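Local coordinates for novel protein similar to vertebrate potassium voltage-gated channel, subfamily H (Eag-related) family (Danio rerio, PDB 3UKN) that probably forms, as one subunit of a tetramer, a voltage-gated potassium channel of the EAG-related (KCNH) family, here represented by its cytoplasmic C-linker and cyclic nucleotide-binding homology domain, at residues D23-H28 and Q36-C41; E107-Q112 and G125-L130. All blocks are in the same frame, centred on the assembly; numbering follows the deposited sequence.

In the fold
The two contacts illustrate the two-part build of this C-terminal channel region. Interaction 1 comes first along the chain and lies in the helical C-linker, where helix 13-27 turns back as helix 32-45; the second subunit packs against it. Interaction 2 follows in the beta-roll of the cyclic nucleotide-binding homology domain, joining strands 108-110 and 127-131 of one antiparallel sheet, which have strand 161-164 between them. The centres of interactions 1 and 2 are about 25 Å apart. The far end of helix 32-45 approaches interaction 2 in space: Trp-46, just past it, hydrogen-bonds to Glu-107, and Arg-111 makes weak bonds to the carbonyls of Thr-45 and Trp-46, tying linker to domain.

Interaction 1 (D23-H28 and Q36-C41); sequences DFIRVH and QRMLEC
Ile-25 and Met-38 form the centre of this contact between two antiparallel helices, and every interaction across it is apolar. CE of Met-38 lies 3.7 Å from CG1 of Ile-25, the two side chains reaching toward each other tip to tip, while the sulfur stays near the same CG1. The bend at chi3 (63°) turns that methyl away from an extended course, and it also lies 4.0 Å from CD2 of Phe-24; the methionine and phenylalanine side chains cross at about a right angle. Farther along Ile-25, CD1 meets CD2 of Leu-39 at 3.8 Å.

No hydrogen bond crosses between the segments. Within 23-28, His-28, just past the helix end, gives ND1 to the carbonyl O of Phe-24 at 2.8 Å, in the carbonyl plane and on a lone pair. The same ND1 stands over the centre of the Phe-24 ring; bond and ring together limit the rotation of the imidazole.

The segment axes run at 171° and approach to 11.3 Å, a spacing spanned by side chains from both helices. Leu-30, in the connecting loop, touches Phe-24, Ile-25 and Met-38. Met-38 of helix 32-45 also packs on Ile-69 of the second subunit, and Arg-37 forms a salt bridge with Asp-68 of that subunit.

Interaction 2 (E107-Q112 and G125-L130); sequences EFLIRQ and GSMEVL
Leu-109 meets Met-127 in the interior of the beta-roll, in an example of two strands that touch through side chains although another strand lies between their backbones. Followed outward, Leu-109 presents its CB first, 4.1 Å from the CE methyl of Met-127. With chi1 at 174°, CG stands beside the carbonyl carbon and opposite the backbone N. The branch that continues the contact is CD2: it too lies 4.1 Å from CE of Met-127, and it is equally near the sulfur. CB and CD2 thus share one methyl, and the two side chains cross at about a right angle. On the methionine side, the bend at chi3 (81°) sets CE at an angle to the preceding chain, letting both CE and SD border the leucine.

The other end of the contact is looser and more exposed. There OE1 of Gln-112 comes no nearer than 4.3 Å to the backbone O of Leu-130, and no hydrogen bond crosses between the segments. This OE1 instead accepts a weak hydrogen bond from the backbone N of Asp-132, just beyond the second segment. Within 107-112, the guanidinium of Arg-111 covers one face of the Phe-108 ring, with NH1 3.3 Å above the plane and over its centre.

The backbones stay well apart, with CA of Leu-109 8.9 Å from CA of Met-127, as the intervening strand requires. Leu-109 and Ile-110 both face Val-162 in a classic beta bulge, at which the chain turns a corner. Strand 161-164 runs antiparallel to both 108-110 and 127-131, which are therefore parallel to each other; strand 134-139 lies beyond 127-131. Leu-170, on strand 168-174 of the other sheet, touches both Leu-109 and Met-127, so this apolar pair joins the two sheets of the roll.

Interaction 1 (D23-H28 and Q36-C41)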
# COMPACT_ATOMS: atom_id res chain seq x y z
N ASP B 23 16.77 5.26 -2.77
CA ASP B 23 16.86 4.22 -3.78
C ASP B 23 16.44 4.76 -5.14
O ASP B 23 17.15 4.61 -6.14
CB ASP B 23 15.95 3.06 -3.43
CG ASP B 23 16.65 2.00 -2.62
OD1 ASP B 23 17.64 2.32 -1.92
OD2 ASP B 23 16.21 0.83 -2.70
N PHE B 24 15.27 5.39 -5.18
CA PHE B 24 14.70 5.87 -6.43
C PHE B 24 15.62 6.86 -7.14
O PHE B 24 15.75 6.84 -8.36
CB PHE B 24 13.33 6.48 -6.19
CG PHE B 24 12.68 7.06 -7.42
CD1 PHE B 24 11.74 6.34 -8.13
CD2 PHE B 24 12.99 8.35 -7.84
CE1 PHE B 24 11.11 6.90 -9.25
CE2 PHE B 24 12.37 8.91 -8.96
CZ PHE B 24 11.43 8.18 -9.66
N ILE B 25 16.27 7.72 -6.36
CA ILE B 25 17.25 8.67 -6.86
C ILE B 25 18.52 7.97 -7.37
O ILE B 25 19.13 8.40 -8.36
CB ILE B 25 17.68 9.62 -5.73
CG1 ILE B 25 16.48 10.43 -5.23
CG2 ILE B 25 18.84 10.52 -6.19
CD1 ILE B 25 16.74 11.11 -3.90
N ARG B 26 18.91 6.91 -6.69
CA ARG B 26 20.12 6.18 -7.01
C ARG B 26 19.91 5.28 -8.23
O ARG B 26 20.80 5.16 -9.06
CB ARG B 26 20.55 5.34 -5.81
CG ARG B 26 21.95 4.76 -5.92
CD ARG B 26 22.10 3.52 -5.07
NE ARG B 26 21.50 2.35 -5.71
CZ ARG B 26 20.40 1.74 -5.29
NH1 ARG B 26 19.77 2.17 -4.21
NH2 ARG B 26 19.93 0.69 -5.96
N VAL B 27 18.75 4.65 -8.33
CA VAL B 27 18.54 3.72 -9.42
C VAL B 27 18.41 4.46 -10.75
O VAL B 27 18.72 3.91 -11.80
CB VAL B 27 17.31 2.83 -9.21
CG1 VAL B 27 17.50 1.92 -8.00
CG2 VAL B 27 16.09 3.69 -9.04
N HIS B 28 17.97 5.71 -10.68
CA HIS B 28 17.74 6.50 -11.89
C HIS B 28 18.83 7.53 -12.10
O HIS B 28 18.70 8.43 -12.93
CB HIS B 28 16.37 7.20 -11.81
CG HIS B 28 15.21 6.26 -11.84
ND1 HIS B 28 14.61 5.78 -10.70
CD2 HIS B 28 14.55 5.70 -12.88
CE1 HIS B 28 13.62 4.97 -11.04
NE2 HIS B 28 13.57 4.90 -12.36
N GLN B 36 18.76 16.73 -4.13
CA GLN B 36 18.64 17.66 -3.01
C GLN B 36 17.22 18.24 -2.92
O GLN B 36 16.62 18.24 -1.86
CB GLN B 36 19.68 18.79 -3.12
CG GLN B 36 20.76 18.78 -2.04
CD GLN B 36 21.95 19.68 -2.37
OE1 GLN B 36 22.51 19.61 -3.48
NE2 GLN B 36 22.33 20.52 -1.42
N ARG B 37 16.69 18.72 -4.04
CA ARG B 37 15.33 19.25 -4.06
C ARG B 37 14.33 18.23 -3.51
O ARG B 37 13.41 18.60 -2.76
CB ARG B 37 14.91 19.65 -5.47
CG ARG B 37 15.72 20.78 -6.04
CD ARG B 37 15.47 20.91 -7.53
NE ARG B 37 14.09 21.28 -7.83
CZ ARG B 37 13.56 21.24 -9.04
NH1 ARG B 37 14.29 20.83 -10.07
NH2 ARG B 37 12.30 21.60 -9.23
N MET B 38 14.52 16.97 -3.87
CA MET B 38 13.60 15.89 -3.51
C MET B 38 13.63 15.56 -2.03
O MET B 38 12.59 15.34 -1.41
CB MET B 38 13.88 14.63 -4.34
CG MET B 38 13.67 14.81 -5.84
SD MET B 38 14.28 13.43 -6.85
CE MET B 38 13.29 12.07 -6.28
N LEU B 39 14.84 15.51 -1.46
CA LEU B 39 15.01 15.18 -0.05
C LEU B 39 14.48 16.25 0.90
O LEU B 39 13.94 15.94 1.97
CB LEU B 39 16.48 14.87 0.26
CG LEU B 39 17.05 13.65 -0.49
CD1 LEU B 39 18.45 13.30 -0.02
CD2 LEU B 39 16.10 12.43 -0.38
N GLU B 40 14.62 17.52 0.51
CA GLU B 40 14.10 18.60 1.33
C GLU B 40 12.60 18.80 1.10
O GLU B 40 11.88 19.21 2.00
CB GLU B 40 14.90 19.91 1.16
CG GLU B 40 15.17 20.35 -0.27
CD GLU B 40 16.33 21.36 -0.39
OE1 GLU B 40 16.54 21.89 -1.50
OE2 GLU B 40 17.04 21.61 0.62
N CYS B 41 12.13 18.49 -0.10
CA CYS B 41 10.69 18.51 -0.34
C CYS B 41 10.01 17.33 0.37
O CYS B 41 8.93 17.47 0.95
CB CYS B 41 10.36 18.53 -1.83
SG CYS B 41 8.59 18.49 -2.19

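Interaction 2 (E107-Q112 and G125-L130)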
# COMPACT_ATOMS: atom_id res chain seq x y z
N GLU B 107 7.66 15.78 13.82
CA GLU B 107 7.20 15.04 12.64
C GLU B 107 5.67 15.06 12.59
O GLU B 107 5.02 14.81 13.61
CB GLU B 107 7.75 13.59 12.64
CG GLU B 107 7.11 12.66 11.59
CD GLU B 107 7.70 11.23 11.60
OE1 GLU B 107 8.67 10.98 12.35
OE2 GLU B 107 7.17 10.36 10.86
N PHE B 108 5.10 15.38 11.43
CA PHE B 108 3.64 15.46 11.30
C PHE B 108 3.00 14.08 11.21
O PHE B 108 3.32 13.30 10.31
CB PHE B 108 3.24 16.27 10.05
CG PHE B 108 3.37 17.75 10.20
CD1 PHE B 108 2.26 18.54 10.51
CD2 PHE B 108 4.61 18.37 10.04
CE1 PHE B 108 2.38 19.91 10.66
CE2 PHE B 108 4.73 19.76 10.19
CZ PHE B 108 3.61 20.52 10.50
N LEU B 109 2.10 13.77 12.14
CA LEU B 109 1.31 12.55 12.04
C LEU B 109 0.24 12.78 10.99
O LEU B 109 -0.00 11.94 10.13
CB LEU B 109 0.68 12.20 13.38
CG LEU B 109 -0.30 11.03 13.36
CD1 LEU B 109 0.44 9.82 12.86
CD2 LEU B 109 -0.85 10.78 14.75
N ILE B 110 -0.36 13.97 11.05
CA ILE B 110 -1.46 14.38 10.18
C ILE B 110 -1.32 15.86 9.81
O ILE B 110 -0.99 16.68 10.67
CB ILE B 110 -2.80 14.18 10.89
CG1 ILE B 110 -3.23 12.72 10.76
CG2 ILE B 110 -3.86 15.12 10.35
CD1 ILE B 110 -3.96 12.19 11.95
N ARG B 111 -1.54 16.20 8.55
CA ARG B 111 -1.51 17.60 8.14
C ARG B 111 -2.93 18.08 7.89
O ARG B 111 -3.72 17.40 7.23
CB ARG B 111 -0.68 17.80 6.87
CG ARG B 111 0.82 17.73 7.06
CD ARG B 111 1.58 18.09 5.77
NE ARG B 111 3.01 17.80 5.90
CZ ARG B 111 3.89 18.59 6.50
NH1 ARG B 111 3.51 19.75 7.04
NH2 ARG B 111 5.16 18.24 6.57
N GLN B 112 -3.25 19.24 8.45
CA GLN B 112 -4.59 19.79 8.33
C GLN B 112 -5.03 19.82 6.86
O GLN B 112 -4.26 20.21 5.98
CB GLN B 112 -4.64 21.19 8.94
CG GLN B 112 -5.99 21.86 8.78
CD GLN B 112 -6.07 23.17 9.51
OE1 GLN B 112 -5.23 23.47 10.35
NE2 GLN B 112 -7.09 23.96 9.19
N GLY B 125 4.87 8.49 24.20
CA GLY B 125 5.24 9.76 23.63
C GLY B 125 4.14 10.79 23.79
O GLY B 125 3.05 10.48 24.28
N SER B 126 4.43 12.01 23.37
CA SER B 126 3.45 13.07 23.42
C SER B 126 3.34 13.75 22.07
O SER B 126 4.27 13.71 21.27
CB SER B 126 3.83 14.08 24.50
OG SER B 126 4.02 13.43 25.73
N MET B 127 2.18 14.34 21.82
CA MET B 127 1.92 15.01 20.55
C MET B 127 1.02 16.19 20.80
O MET B 127 0.26 16.22 21.77
CB MET B 127 1.20 14.07 19.59
CG MET B 127 1.57 12.62 19.76
SD MET B 127 0.93 11.67 18.39
CE MET B 127 2.17 12.02 17.16
N GLU B 128 1.09 17.17 19.91
CA GLU B 128 0.22 18.33 20.00
C GLU B 128 -0.78 18.33 18.86
O GLU B 128 -0.45 17.91 17.74
CB GLU B 128 1.06 19.61 19.98
CG GLU B 128 1.98 19.72 18.76
CD GLU B 128 2.87 20.95 18.78
OE1 GLU B 128 2.67 21.83 19.65
OE2 GLU B 128 3.79 21.03 17.93
N VAL B 129 -2.02 18.75 19.13
CA VAL B 129 -2.94 19.11 18.05
C VAL B 129 -2.79 20.61 17.78
O VAL B 129 -2.81 21.41 18.71
CB VAL B 129 -4.41 18.79 18.39
CG1 VAL B 129 -5.32 19.09 17.21
CG2 VAL B 129 -4.56 17.33 18.81
N LEU B 130 -2.59 20.97 16.52
CA LEU B 130 -2.39 22.36 16.10
C LEU B 130 -3.38 22.70 15.01
O LEU B 130 -3.34 22.12 13.93
CB LEU B 130 -0.99 22.56 15.50
CG LEU B 130 0.28 22.33 16.31
CD1 LEU B 130 1.47 22.78 15.50
CD2 LEU B 130 0.24 23.12 17.61